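Local coordinates for protein tyrosine--tRNA ligase (Archaeoglobus fulgidus, PDB 2CYB) that probably catalyses the ATP-dependent activation of L-tyrosine, which it binds, and its transfer to the acceptor end of tRNA(Tyr), at residues Val37-Ser42 against Gln54-Leu59; Gly43-Gly48 against Lys95-Leu100; Ala90-Lys95 against Ser224-Pro229; Glu230-Lys235 against Lys306-Leu311. All blocks are in the same frame, centred on the assembly; numbering follows the deposited sequence.

How the contacts relate
From the N terminus, contact 1 closes a short loop by turning helix 47-61 back onto strand 34-39, inside the nucleotide-binding core. Contact 2 crosses it: 43-48 leaves from within that loop and meets the C-terminal part of helix 83-99. Contact 3 crosses contact 2 in turn, sharing K95 and joining the same helix to the loop 224-229, while the backbones of I45 and V225 bond directly. Contact 4 follows in series, pairing helix 229-237 with helix 297-319; a salt bridge between D227 and K235 links it to contact 3. Together the four run from the tyrosine-binding core through the HIGH region to the C-terminal helices.

Contact 1: residues Val37-Ser42 against Gln54-Leu59; sequences VGYEPS and QKLMDL. With TYR (tyrosine), chain C.
V37 and L56 form a small apolar contact between a strand of the Rossmann-fold sheet and the helix that follows it, within the beta-alpha-beta unit made by strand 34-39, helix 47-61 and strand 65-70. One branch of V37 does nearly all the touching: CG2 rests 3.6 Å from CG of L56 and 3.7 Å from both its CD1 and its CD2, in the fork of the leucine. With V37 CG1 anti to the backbone N (chi1 177°), CG2 is left to face the helix. CG1 instead lies over one face of the Y39 ring, 3.5 Å above its plane and toward the rim. The phenol end of Y39 comes near L56 too, its OH 4.4 Å from CD1, and is hydrogen-bonded to the T52 hydroxyl. Cutting L56 back to alanine is likely to open a gap beside V37 CG2, taking away the leucine fork that holds this methyl. Between V37 and Y39, G38 brings its carbonyl O to 3.3 Å from CD2 of the bound tyrosine, at the sheet's ligand-binding end. L56 also packs on I66 and V68 of strand 65-70, and V37 on V175 of strand 173-177.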
loop_
_atom_site.group_PDB
_atom_site.type_symbol
_atom_site.label_atom_id
_atom_site.label_comp_id
_atom_site.label_asym_id
_atom_site.label_seq_id
_atom_site.Cartn_x
_atom_site.Cartn_y
_atom_site.Cartn_z
ATOM N N VAL A 37 14.759 12.162 -12.929
ATOM C CA VAL A 37 14.379 12.800 -11.684
ATOM C C VAL A 37 12.868 12.728 -11.764
ATOM O O VAL A 37 12.280 12.867 -12.845
ATOM C CB VAL A 37 14.787 14.291 -11.567
ATOM C CG1 VAL A 37 14.261 14.844 -10.226
ATOM C CG2 VAL A 37 16.305 14.444 -11.614
ATOM N N GLY A 38 12.239 12.478 -10.628
ATOM C CA GLY A 38 10.794 12.422 -10.607
ATOM C C GLY A 38 10.297 13.608 -9.822
ATOM O O GLY A 38 10.946 14.033 -8.867
ATOM N N TYR A 39 9.157 14.154 -10.231
ATOM C CA TYR A 39 8.573 15.298 -9.540
ATOM C C TYR A 39 7.076 15.139 -9.310
ATOM O O TYR A 39 6.341 14.786 -10.232
ATOM C CB TYR A 39 8.752 16.584 -10.353
ATOM C CG TYR A 39 10.174 16.971 -10.680
ATOM C CD1 TYR A 39 10.754 16.599 -11.898
ATOM C CD2 TYR A 39 10.927 17.751 -9.800
ATOM C CE1 TYR A 39 12.045 17.001 -12.236
ATOM C CE2 TYR A 39 12.227 18.159 -10.131
ATOM C CZ TYR A 39 12.773 17.780 -11.354
ATOM O OH TYR A 39 14.046 18.176 -11.702
ATOM N N GLU A 40 6.621 15.408 -8.090
ATOM C CA GLU A 40 5.181 15.374 -7.826
ATOM C C GLU A 40 4.726 16.688 -8.465
ATOM O O GLU A 40 5.268 17.743 -8.152
ATOM C CB GLU A 40 4.880 15.444 -6.329
ATOM C CG GLU A 40 5.366 14.281 -5.505
ATOM C CD GLU A 40 4.932 14.400 -4.053
ATOM O OE1 GLU A 40 5.552 13.749 -3.190
ATOM O OE2 GLU A 40 3.965 15.142 -3.776
ATOM N N PRO A 41 3.742 16.651 -9.373
ATOM C CA PRO A 41 3.313 17.917 -9.982
ATOM C C PRO A 41 3.020 18.981 -8.919
ATOM O O PRO A 41 2.265 18.738 -7.978
ATOM C CB PRO A 41 2.072 17.509 -10.776
ATOM C CG PRO A 41 2.419 16.114 -11.202
ATOM C CD PRO A 41 2.997 15.514 -9.939
ATOM N N SER A 42 3.637 20.152 -9.066
ATOM C CA SER A 42 3.462 21.246 -8.115
ATOM C C SER A 42 3.032 22.533 -8.801
ATOM O O SER A 42 3.592 22.919 -9.826
ATOM C CB SER A 42 4.766 21.495 -7.352
ATOM O OG SER A 42 4.666 22.643 -6.524
ATOM N N GLN A 54 18.902 21.560 -13.172
ATOM C CA GLN A 54 20.242 21.925 -13.625
ATOM C C GLN A 54 21.130 20.690 -13.693
ATOM O O GLN A 54 21.940 20.556 -14.608
ATOM C CB GLN A 54 20.865 22.974 -12.688
ATOM C CG GLN A 54 22.320 23.346 -13.027
ATOM C CD GLN A 54 22.469 24.008 -14.387
ATOM O OE1 GLN A 54 23.294 23.595 -15.203
ATOM N NE2 GLN A 54 21.679 25.045 -14.633
ATOM N N LYS A 55 20.971 19.777 -12.739
ATOM C CA LYS A 55 21.777 18.567 -12.744
ATOM C C LYS A 55 21.418 17.705 -13.954
ATOM O O LYS A 55 22.290 17.073 -14.549
ATOM C CB LYS A 55 21.589 17.788 -11.439
ATOM C CG LYS A 55 22.425 16.519 -11.340
ATOM C CD LYS A 55 23.879 16.749 -11.768
ATOM C CE LYS A 55 24.586 17.797 -10.916
ATOM N NZ LYS A 55 25.959 18.106 -11.435
ATOM N N LEU A 56 20.140 17.684 -14.329
ATOM C CA LEU A 56 19.733 16.911 -15.498
ATOM C C LEU A 56 20.363 17.511 -16.756
ATOM O O LEU A 56 20.749 16.778 -17.665
ATOM C CB LEU A 56 18.205 16.878 -15.640
ATOM C CG LEU A 56 17.456 15.931 -14.690
ATOM C CD1 LEU A 56 15.966 15.993 -14.977
ATOM C CD2 LEU A 56 17.962 14.500 -14.867
ATOM N N MET A 57 20.469 18.837 -16.808
ATOM C CA MET A 57 21.079 19.498 -17.963
ATOM C C MET A 57 22.572 19.192 -17.996
ATOM O O MET A 57 23.156 19.053 -19.068
ATOM C CB MET A 57 20.837 21.011 -17.923
ATOM C CG MET A 57 19.391 21.395 -18.199
ATOM S SD MET A 57 19.112 23.174 -18.335
ATOM C CE MET A 57 19.332 23.403 -20.086
ATOM N N ASP A 58 23.192 19.088 -16.825
ATOM C CA ASP A 58 24.610 18.747 -16.757
ATOM C C ASP A 58 24.756 17.344 -17.349
ATOM O O ASP A 58 25.602 17.104 -18.204
ATOM C CB ASP A 58 25.110 18.700 -15.304
ATOM C CG ASP A 58 25.141 20.068 -14.631
ATOM O OD1 ASP A 58 25.391 20.113 -13.400
ATOM O OD2 ASP A 58 24.929 21.087 -15.317
ATOM N N LEU A 59 23.920 16.419 -16.883
ATOM C CA LEU A 59 23.960 15.029 -17.342
ATOM C C LEU A 59 23.730 14.875 -18.837
ATOM O O LEU A 59 24.395 14.071 -19.498
ATOM C CB LEU A 59 22.932 14.192 -16.565
ATOM C CG LEU A 59 23.373 13.802 -15.152
ATOM C CD1 LEU A 59 22.162 13.488 -14.275
ATOM C CD2 LEU A 59 24.310 12.611 -15.235
HETATM N N TYR C . 9.891 11.600 -4.019
HETATM C CA TYR C . 10.200 12.727 -4.934
HETATM C C TYR C . 10.086 14.068 -4.212
HETATM O O TYR C . 10.318 15.099 -4.864
HETATM C CB TYR C . 9.255 12.677 -6.139
HETATM C CG TYR C . 9.443 11.411 -6.939
HETATM C CD1 TYR C . 8.379 10.541 -7.183
HETATM C CD2 TYR C . 10.703 11.081 -7.453
HETATM C CE1 TYR C . 8.567 9.365 -7.930
HETATM C CE2 TYR C . 10.902 9.926 -8.188
HETATM C CZ TYR C . 9.833 9.072 -8.428
HETATM O OH TYR C . 10.043 7.941 -9.177
HETATM O OXT TYR C . 9.781 14.067 -3.001
#

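Contact 2: residues Gly43-Gly48 against Lys95-Leu100; sequences GEIHLG and KVFIAL
I45 packs on V96, F97 and L100, bringing the HIGH region of this class I synthetase against the C-terminal turn of helix 83-99 and L100 at its end. In the first shell, the methyl CG1 of V96 meets both branches of the isoleucine, lying 3.9 Å from CG2 and equally near CG1 of I45, the two side chains overlapping flank to flank with their ends pointing opposite ways. The delta methyl goes a different way: I45 CD1 reaches toward F97 and ends 4.4 Å from CZ, approaching the ring obliquely. L100 completes the group, its CD1 4.4 Å from I45 CG2. The first torsion of I45 (chi1 -61°) sets CG2 anti to the backbone N and CG1 beside it, which presents both branches to V96 and CG2 to L100; the second torsion then directs CD1 to F97. All four side chains are buried and the contact is wholly apolar.

Further out, the backbone of I45 bonds to V225 and that of L47 to I223, so the loop is held in place by the chain that follows the KMSKS region. The carboxylate of E44 adds hydrogen bonds to Y222 and S224, and the F97 ring meets that of Y39, the planes about 30° apart. Just after I45, H46 occupies the N-cap of helix 47-61. Its ND1 accepts the capping bond from G48 N at 2.8 Å, with the donor nearly in the imidazole plane and the N-H bent to 132°.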
loop_
_atom_site.group_PDB
_atom_site.type_symbol
_atom_site.label_atom_id
_atom_site.label_comp_id
_atom_site.label_asym_id
_atom_site.label_seq_id
_atom_site.Cartn_x
_atom_site.Cartn_y
_atom_site.Cartn_z
ATOM N N GLY A 43 2.031 23.195 -8.231
ATOM C CA GLY A 43 1.555 24.438 -8.808
ATOM C C GLY A 43 2.663 25.473 -8.876
ATOM O O GLY A 43 2.648 26.363 -9.727
ATOM N N GLU A 44 3.634 25.355 -7.978
ATOM C CA GLU A 44 4.742 26.295 -7.953
ATOM C C GLU A 44 6.081 25.634 -8.184
ATOM O O GLU A 44 6.519 24.809 -7.386
ATOM C CB GLU A 44 4.805 27.031 -6.617
ATOM C CG GLU A 44 3.599 27.881 -6.295
ATOM C CD GLU A 44 3.954 29.043 -5.391
ATOM O OE1 GLU A 44 4.570 30.008 -5.890
ATOM O OE2 GLU A 44 3.632 28.988 -4.183
ATOM N N ILE A 45 6.732 26.001 -9.280
ATOM C CA ILE A 45 8.057 25.481 -9.586
ATOM C C ILE A 45 8.998 26.532 -8.992
ATOM O O ILE A 45 8.852 27.718 -9.276
ATOM C CB ILE A 45 8.279 25.383 -11.112
ATOM C CG1 ILE A 45 7.255 24.429 -11.734
ATOM C CG2 ILE A 45 9.685 24.905 -11.405
ATOM C CD1 ILE A 45 7.290 23.022 -11.160
ATOM N N HIS A 46 9.945 26.109 -8.159
ATOM C CA HIS A 46 10.865 27.052 -7.529
ATOM C C HIS A 46 12.338 26.672 -7.684
ATOM O O HIS A 46 12.678 25.733 -8.404
ATOM C CB HIS A 46 10.519 27.204 -6.045
ATOM C CG HIS A 46 10.447 25.910 -5.302
ATOM N ND1 HIS A 46 11.552 25.113 -5.081
ATOM C CD2 HIS A 46 9.404 25.269 -4.724
ATOM C CE1 HIS A 46 11.192 24.042 -4.400
ATOM N NE2 HIS A 46 9.892 24.112 -4.170
ATOM N N LEU A 47 13.213 27.414 -7.010
ATOM C CA LEU A 47 14.644 27.154 -7.100
ATOM C C LEU A 47 15.000 25.726 -6.728
ATOM O O LEU A 47 15.966 25.172 -7.254
ATOM C CB LEU A 47 15.428 28.133 -6.217
ATOM C CG LEU A 47 15.426 29.581 -6.720
ATOM C CD1 LEU A 47 16.249 30.460 -5.785
ATOM C CD2 LEU A 47 15.994 29.628 -8.125
ATOM N N GLY A 48 14.223 25.132 -5.827
ATOM C CA GLY A 48 14.481 23.761 -5.423
ATOM C C GLY A 48 14.402 22.828 -6.618
ATOM O O GLY A 48 15.240 21.942 -6.776
ATOM N N LYS A 95 5.567 22.230 -19.277
ATOM C CA LYS A 95 5.854 23.468 -19.999
ATOM C C LYS A 95 7.014 24.220 -19.353
ATOM O O LYS A 95 7.917 24.703 -20.039
ATOM C CB LYS A 95 4.622 24.372 -20.019
ATOM C CG LYS A 95 3.445 23.805 -20.785
ATOM C CD LYS A 95 2.292 24.792 -20.803
ATOM C CE LYS A 95 1.139 24.278 -21.647
ATOM N NZ LYS A 95 0.030 25.272 -21.727
ATOM N N VAL A 96 6.987 24.315 -18.028
ATOM C CA VAL A 96 8.037 25.017 -17.306
ATOM C C VAL A 96 9.386 24.339 -17.471
ATOM O O VAL A 96 10.374 24.996 -17.795
ATOM C CB VAL A 96 7.706 25.124 -15.802
ATOM C CG1 VAL A 96 8.841 25.826 -15.063
ATOM C CG2 VAL A 96 6.406 25.883 -15.617
ATOM N N PHE A 97 9.434 23.028 -17.244
ATOM C CA PHE A 97 10.687 22.300 -17.378
ATOM C C PHE A 97 11.295 22.496 -18.763
ATOM O O PHE A 97 12.514 22.601 -18.905
ATOM C CB PHE A 97 10.485 20.808 -17.086
ATOM C CG PHE A 97 10.244 20.505 -15.627
ATOM C CD1 PHE A 97 11.101 21.003 -14.650
ATOM C CD2 PHE A 97 9.169 19.711 -15.233
ATOM C CE1 PHE A 97 10.892 20.719 -13.296
ATOM C CE2 PHE A 97 8.953 19.422 -13.885
ATOM C CZ PHE A 97 9.818 19.928 -12.915
ATOM N N ILE A 98 10.442 22.547 -19.782
ATOM C CA ILE A 98 10.911 22.765 -21.146
ATOM C C ILE A 98 11.484 24.178 -21.218
ATOM O O ILE A 98 12.612 24.388 -21.672
ATOM C CB ILE A 98 9.756 22.644 -22.165
ATOM C CG1 ILE A 98 9.222 21.210 -22.176
ATOM C CG2 ILE A 98 10.243 23.041 -23.561
ATOM C CD1 ILE A 98 8.024 21.007 -23.071
ATOM N N ALA A 99 10.695 25.136 -20.744
ATOM C CA ALA A 99 11.085 26.540 -20.740
ATOM C C ALA A 99 12.374 26.794 -19.960
ATOM O O ALA A 99 13.085 27.754 -20.240
ATOM C CB ALA A 99 9.954 27.385 -20.173
ATOM N N LEU A 100 12.674 25.940 -18.985
ATOM C CA LEU A 100 13.887 26.092 -18.187
ATOM C C LEU A 100 15.109 25.516 -18.893
ATOM O O LEU A 100 16.239 25.655 -18.417
ATOM C CB LEU A 100 13.726 25.416 -16.827
ATOM C CG LEU A 100 12.786 26.081 -15.822
ATOM C CD1 LEU A 100 12.708 25.220 -14.570
ATOM C CD2 LEU A 100 13.288 27.480 -15.480
#

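Contact 3: residues Ala90-Lys95 against Ser224-Pro229; sequences ADYNKK and SVRDPP
Y92 meets V225 and R226 through its hydroxyl end alone, where helix 83-99 of the nucleotide-binding core approaches a type I beta turn running from S224 to D227. The contact with V225 is slight. Y92 and V225 come from opposite directions, and the phenol OH stops 4.2 Å from the methyl CG2 of V225. That reach depends on Y92 having CG anti to its backbone N (chi1 168°), which sends the ring out from the helix.

The polar neighbour is R226, whose NH1 lies 4.0 Å from the same OH. Its aliphatic chain is extended from CG to NE and crosses the tyrosine obliquely, with the guanidinium plane turned 88° from the ring. R226 is exposed and also touches a neighbouring molecule in the crystal, so its pose may owe something to the lattice.

Hydrogen bonds hold the turn itself. D227 N donates to S224 O at 3.0 Å, and S224 N returns a nearly straight bond (166°) to D227 OD2, 2.8 Å away, approaching from well above the carboxylate plane of D227. The same OD2 forms a salt bridge with K235. Directly after R226, therefore, the turn is tied to K235, in the last turn of helix 229-237.

With no hydrogen bond across the two segments, the touch rests on van der Waals contact at one phenol oxygen, while D227 helps to hold the shape of the turn.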
loop_
_atom_site.group_PDB
_atom_site.type_symbol
_atom_site.label_atom_id
_atom_site.label_comp_id
_atom_site.label_asym_id
_atom_site.label_seq_id
_atom_site.Cartn_x
_atom_site.Cartn_y
_atom_site.Cartn_z
ATOM N N ALA A 90 0.435 18.916 -13.829
ATOM C CA ALA A 90 1.431 18.125 -14.541
ATOM C C ALA A 90 1.734 18.714 -15.920
ATOM O O ALA A 90 2.894 18.783 -16.332
ATOM C CB ALA A 90 0.954 16.686 -14.681
ATOM N N ASP A 91 0.696 19.138 -16.632
ATOM C CA ASP A 91 0.886 19.720 -17.961
ATOM C C ASP A 91 1.628 21.043 -17.833
ATOM O O ASP A 91 2.522 21.344 -18.622
ATOM C CB ASP A 91 -0.458 19.954 -18.650
ATOM C CG ASP A 91 -1.193 18.666 -18.938
ATOM O OD1 ASP A 91 -0.589 17.766 -19.561
ATOM O OD2 ASP A 91 -2.375 18.556 -18.545
ATOM N N TYR A 92 1.246 21.826 -16.831
ATOM C CA TYR A 92 1.888 23.105 -16.580
ATOM C C TYR A 92 3.362 22.890 -16.271
ATOM O O TYR A 92 4.223 23.609 -16.780
ATOM C CB TYR A 92 1.222 23.811 -15.403
ATOM C CG TYR A 92 2.012 24.995 -14.902
ATOM C CD1 TYR A 92 2.298 26.072 -15.740
ATOM C CD2 TYR A 92 2.500 25.026 -13.596
ATOM C CE1 TYR A 92 3.053 27.152 -15.292
ATOM C CE2 TYR A 92 3.257 26.100 -13.136
ATOM C CZ TYR A 92 3.530 27.157 -13.989
ATOM O OH TYR A 92 4.280 28.217 -13.539
ATOM N N ASN A 93 3.647 21.904 -15.427
ATOM C CA ASN A 93 5.026 21.596 -15.059
ATOM C C ASN A 93 5.876 21.213 -16.263
ATOM O O ASN A 93 7.038 21.605 -16.352
ATOM C CB ASN A 93 5.069 20.461 -14.030
ATOM C CG ASN A 93 4.698 20.919 -12.630
ATOM O OD1 ASN A 93 4.809 20.153 -11.673
ATOM N ND2 ASN A 93 4.255 22.170 -12.502
ATOM N N LYS A 94 5.312 20.437 -17.187
ATOM C CA LYS A 94 6.064 20.035 -18.370
ATOM C C LYS A 94 6.481 21.273 -19.155
ATOM O O LYS A 94 7.613 21.363 -19.628
ATOM C CB LYS A 94 5.228 19.103 -19.252
ATOM C CG LYS A 94 5.970 18.529 -20.461
ATOM C CD LYS A 94 5.314 17.220 -20.897
ATOM C CE LYS A 94 4.671 17.291 -22.273
ATOM N NZ LYS A 94 5.665 17.141 -23.370
ATOM N N LYS A 95 5.567 22.230 -19.277
ATOM C CA LYS A 95 5.854 23.468 -19.999
ATOM C C LYS A 95 7.014 24.220 -19.353
ATOM O O LYS A 95 7.917 24.703 -20.039
ATOM C CB LYS A 95 4.622 24.372 -20.019
ATOM C CG LYS A 95 3.445 23.805 -20.785
ATOM C CD LYS A 95 2.292 24.792 -20.803
ATOM C CE LYS A 95 1.139 24.278 -21.647
ATOM N NZ LYS A 95 0.030 25.272 -21.727
ATOM N N SER A 224 9.923 31.550 -6.693
ATOM C CA SER A 224 9.223 30.750 -7.692
ATOM C C SER A 224 9.507 31.282 -9.084
ATOM O O SER A 224 9.803 32.464 -9.250
ATOM C CB SER A 224 7.716 30.789 -7.427
ATOM O OG SER A 224 7.439 30.485 -6.073
ATOM N N VAL A 225 9.410 30.413 -10.086
ATOM C CA VAL A 225 9.671 30.813 -11.470
ATOM C C VAL A 225 8.639 31.812 -11.964
ATOM O O VAL A 225 8.781 32.381 -13.047
ATOM C CB VAL A 225 9.637 29.605 -12.433
ATOM C CG1 VAL A 225 10.691 28.588 -12.034
ATOM C CG2 VAL A 225 8.242 28.981 -12.436
ATOM N N ARG A 226 7.600 32.023 -11.167
ATOM C CA ARG A 226 6.533 32.940 -11.536
ATOM C C ARG A 226 6.674 34.293 -10.840
ATOM O O ARG A 226 5.939 35.229 -11.148
ATOM C CB ARG A 226 5.184 32.305 -11.193
ATOM C CG ARG A 226 4.015 32.792 -12.022
ATOM C CD ARG A 226 2.734 32.069 -11.613
ATOM N NE ARG A 226 1.577 32.506 -12.388
ATOM C CZ ARG A 226 1.435 32.315 -13.696
ATOM N NH1 ARG A 226 2.380 31.688 -14.385
ATOM N NH2 ARG A 226 0.346 32.751 -14.316
ATOM N N ASP A 227 7.610 34.402 -9.898
ATOM C CA ASP A 227 7.808 35.671 -9.208
ATOM C C ASP A 227 8.246 36.763 -10.191
ATOM O O ASP A 227 9.166 36.566 -10.989
ATOM C CB ASP A 227 8.867 35.546 -8.104
ATOM C CG ASP A 227 8.351 34.845 -6.860
ATOM O OD1 ASP A 227 7.141 34.944 -6.567
ATOM O OD2 ASP A 227 9.166 34.213 -6.154
ATOM N N PRO A 228 7.573 37.924 -10.161
ATOM C CA PRO A 228 7.945 39.014 -11.069
ATOM C C PRO A 228 9.282 39.628 -10.632
ATOM O O PRO A 228 9.652 39.562 -9.453
ATOM C CB PRO A 228 6.777 39.985 -10.933
ATOM C CG PRO A 228 6.335 39.778 -9.514
ATOM C CD PRO A 228 6.375 38.275 -9.377
ATOM N N PRO A 229 10.018 40.237 -11.574
ATOM C CA PRO A 229 11.314 40.853 -11.271
ATOM C C PRO A 229 11.322 41.651 -9.973
ATOM O O PRO A 229 12.259 41.556 -9.184
ATOM C CB PRO A 229 11.572 41.716 -12.501
ATOM C CG PRO A 229 10.996 40.883 -13.591
ATOM C CD PRO A 229 9.671 40.429 -12.994
#

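Contact 4: residues Glu230-Lys235 against Lys306-Leu311; sequences EEVERK and KYLNML
Helices 230-235 and 306-311 run roughly antiparallel, at 148° between their N-to-C directions, and their axes come within 9.7 Å. The backbones are closest at V232 and N309, with CA atoms 7.1 Å apart. There the two side chains lie alongside, pointing opposite ways. The amide oxygen of N309 sits against the valine: OD1 is 3.3 Å from V232 CB, and the valine methyls CG1 and CG2 lie close by as well. V232 CG1, anti to the backbone N (chi1 171°), also reaches the other apolar neighbour, L308, whose CD2 is 4.1 Å away.

Both helices belong to the helical region that follows the KMSKS loop, a part that in related tyrosyl-tRNA synthetases contributes to tRNA binding. The contact joins helix 229-237 to the long C-terminal helix 297-319.

The amide nitrogen of N309 works on the exposed flank. A water accepts from ND2 at 2.9 Å and donates to E233 OE2, also at 2.9 Å, bridging an amide and a carboxylate whose planes are turned 67° apart. ND2 has a weak hydrogen bond to the carbonyl of P229 too. A leucine in place of N309 would probably leave the bridging water without its donor and the P229 carbonyl without this weak partner.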
loop_
_atom_site.group_PDB
_atom_site.type_symbol
_atom_site.label_atom_id
_atom_site.label_comp_id
_atom_site.label_asym_id
_atom_site.label_seq_id
_atom_site.Cartn_x
_atom_site.Cartn_y
_atom_site.Cartn_z
ATOM N N GLU A 230 10.272 42.432 -9.751
ATOM C CA GLU A 230 10.164 43.239 -8.540
ATOM C C GLU A 230 10.119 42.374 -7.289
ATOM O O GLU A 230 10.759 42.687 -6.285
ATOM C CB GLU A 230 8.904 44.110 -8.595
ATOM C CG GLU A 230 9.072 45.432 -9.325
ATOM C CD GLU A 230 9.725 46.497 -8.458
ATOM O OE1 GLU A 230 10.893 46.307 -8.050
ATOM O OE2 GLU A 230 9.066 47.524 -8.183
ATOM N N GLU A 231 9.350 41.290 -7.351
ATOM C CA GLU A 231 9.214 40.383 -6.217
ATOM C C GLU A 231 10.532 39.657 -5.963
ATOM O O GLU A 231 10.933 39.469 -4.814
ATOM C CB GLU A 231 8.085 39.377 -6.474
ATOM C CG GLU A 231 7.829 38.409 -5.319
ATOM C CD GLU A 231 7.317 39.092 -4.056
ATOM O OE1 GLU A 231 7.189 38.401 -3.019
ATOM O OE2 GLU A 231 7.042 40.309 -4.092
ATOM N N VAL A 232 11.207 39.245 -7.033
ATOM C CA VAL A 232 12.502 38.578 -6.879
ATOM C C VAL A 232 13.457 39.516 -6.145
ATOM O O VAL A 232 14.163 39.113 -5.222
ATOM C CB VAL A 232 13.125 38.223 -8.243
ATOM C CG1 VAL A 232 14.555 37.743 -8.056
ATOM C CG2 VAL A 232 12.293 37.150 -8.934
ATOM N N GLU A 233 13.470 40.778 -6.558
ATOM C CA GLU A 233 14.343 41.763 -5.935
ATOM C C GLU A 233 14.037 41.927 -4.461
ATOM O O GLU A 233 14.948 41.964 -3.635
ATOM C CB GLU A 233 14.213 43.104 -6.655
ATOM C CG GLU A 233 14.939 43.149 -7.992
ATOM C CD GLU A 233 14.598 44.390 -8.795
ATOM O OE1 GLU A 233 14.275 45.426 -8.174
ATOM O OE2 GLU A 233 14.663 44.332 -10.042
ATOM N N ARG A 234 12.751 42.016 -4.129
ATOM C CA ARG A 234 12.333 42.169 -2.737
ATOM C C ARG A 234 12.760 40.993 -1.854
ATOM O O ARG A 234 13.293 41.191 -0.763
ATOM C CB ARG A 234 10.809 42.335 -2.661
ATOM C CG ARG A 234 10.270 42.234 -1.249
ATOM C CD ARG A 234 8.752 42.239 -1.210
ATOM N NE ARG A 234 8.267 41.695 0.054
ATOM C CZ ARG A 234 8.332 40.408 0.386
ATOM N NH1 ARG A 234 7.874 39.997 1.561
ATOM N NH2 ARG A 234 8.842 39.529 -0.467
ATOM N N LYS A 235 12.514 39.771 -2.321
ATOM C CA LYS A 235 12.874 38.573 -1.559
ATOM C C LYS A 235 14.380 38.460 -1.334
ATOM O O LYS A 235 14.821 38.104 -0.240
ATOM C CB LYS A 235 12.362 37.316 -2.273
ATOM C CG LYS A 235 10.842 37.174 -2.265
ATOM C CD LYS A 235 10.411 35.882 -2.963
ATOM C CE LYS A 235 8.908 35.655 -2.863
ATOM N NZ LYS A 235 8.499 34.383 -3.533
ATOM N N LYS A 306 19.756 40.294 -10.270
ATOM C CA LYS A 306 19.788 40.611 -11.693
ATOM C C LYS A 306 19.938 39.366 -12.566
ATOM O O LYS A 306 19.233 39.211 -13.566
ATOM C CB LYS A 306 20.928 41.587 -11.999
ATOM C CG LYS A 306 21.088 41.884 -13.480
ATOM C CD LYS A 306 22.251 42.830 -13.744
ATOM C CE LYS A 306 22.430 43.055 -15.238
ATOM N NZ LYS A 306 23.595 43.934 -15.542
ATOM N N TYR A 307 20.862 38.482 -12.205
ATOM C CA TYR A 307 21.056 37.275 -12.992
ATOM C C TYR A 307 19.862 36.332 -12.879
ATOM O O TYR A 307 19.438 35.732 -13.870
ATOM C CB TYR A 307 22.333 36.554 -12.565
ATOM C CG TYR A 307 23.576 37.130 -13.202
ATOM C CD1 TYR A 307 24.184 38.273 -12.687
ATOM C CD2 TYR A 307 24.127 36.546 -14.341
ATOM C CE1 TYR A 307 25.316 38.822 -13.291
ATOM C CE2 TYR A 307 25.254 37.086 -14.953
ATOM C CZ TYR A 307 25.845 38.220 -14.422
ATOM O OH TYR A 307 26.970 38.746 -15.017
ATOM N N LEU A 308 19.321 36.201 -11.673
ATOM C CA LEU A 308 18.173 35.328 -11.477
ATOM C C LEU A 308 17.013 35.860 -12.312
ATOM O O LEU A 308 16.290 35.088 -12.940
ATOM C CB LEU A 308 17.780 35.271 -9.997
ATOM C CG LEU A 308 16.717 34.234 -9.619
ATOM C CD1 LEU A 308 17.122 32.847 -10.127
ATOM C CD2 LEU A 308 16.559 34.212 -8.108
ATOM N N ASN A 309 16.842 37.179 -12.335
ATOM C CA ASN A 309 15.763 37.763 -13.124
ATOM C C ASN A 309 15.964 37.529 -14.614
ATOM O O ASN A 309 14.995 37.382 -15.358
ATOM C CB ASN A 309 15.613 39.261 -12.838
ATOM C CG ASN A 309 14.714 39.529 -11.651
ATOM O OD1 ASN A 309 13.736 38.813 -11.436
ATOM N ND2 ASN A 309 15.029 40.564 -10.878
ATOM N N MET A 310 17.217 37.491 -15.056
ATOM C CA MET A 310 17.495 37.244 -16.464
ATOM C C MET A 310 17.094 35.807 -16.770
ATOM O O MET A 310 16.504 35.510 -17.808
ATOM C CB MET A 310 18.985 37.444 -16.769
ATOM C CG MET A 310 19.445 38.891 -16.699
ATOM S SD MET A 310 21.115 39.121 -17.362
ATOM C CE MET A 310 22.078 38.651 -15.954
ATOM N N LEU A 311 17.414 34.926 -15.833
ATOM C CA LEU A 311 17.120 33.504 -15.946
ATOM C C LEU A 311 15.611 33.256 -16.073
ATOM O O LEU A 311 15.156 32.567 -16.991
ATOM C CB LEU A 311 17.689 32.792 -14.712
ATOM C CG LEU A 311 18.104 31.323 -14.787
ATOM C CD1 LEU A 311 18.950 30.977 -13.575
ATOM C CD2 LEU A 311 16.876 30.439 -14.853
HETATM O O HOH W 1 17.022 42.644 -10.577
#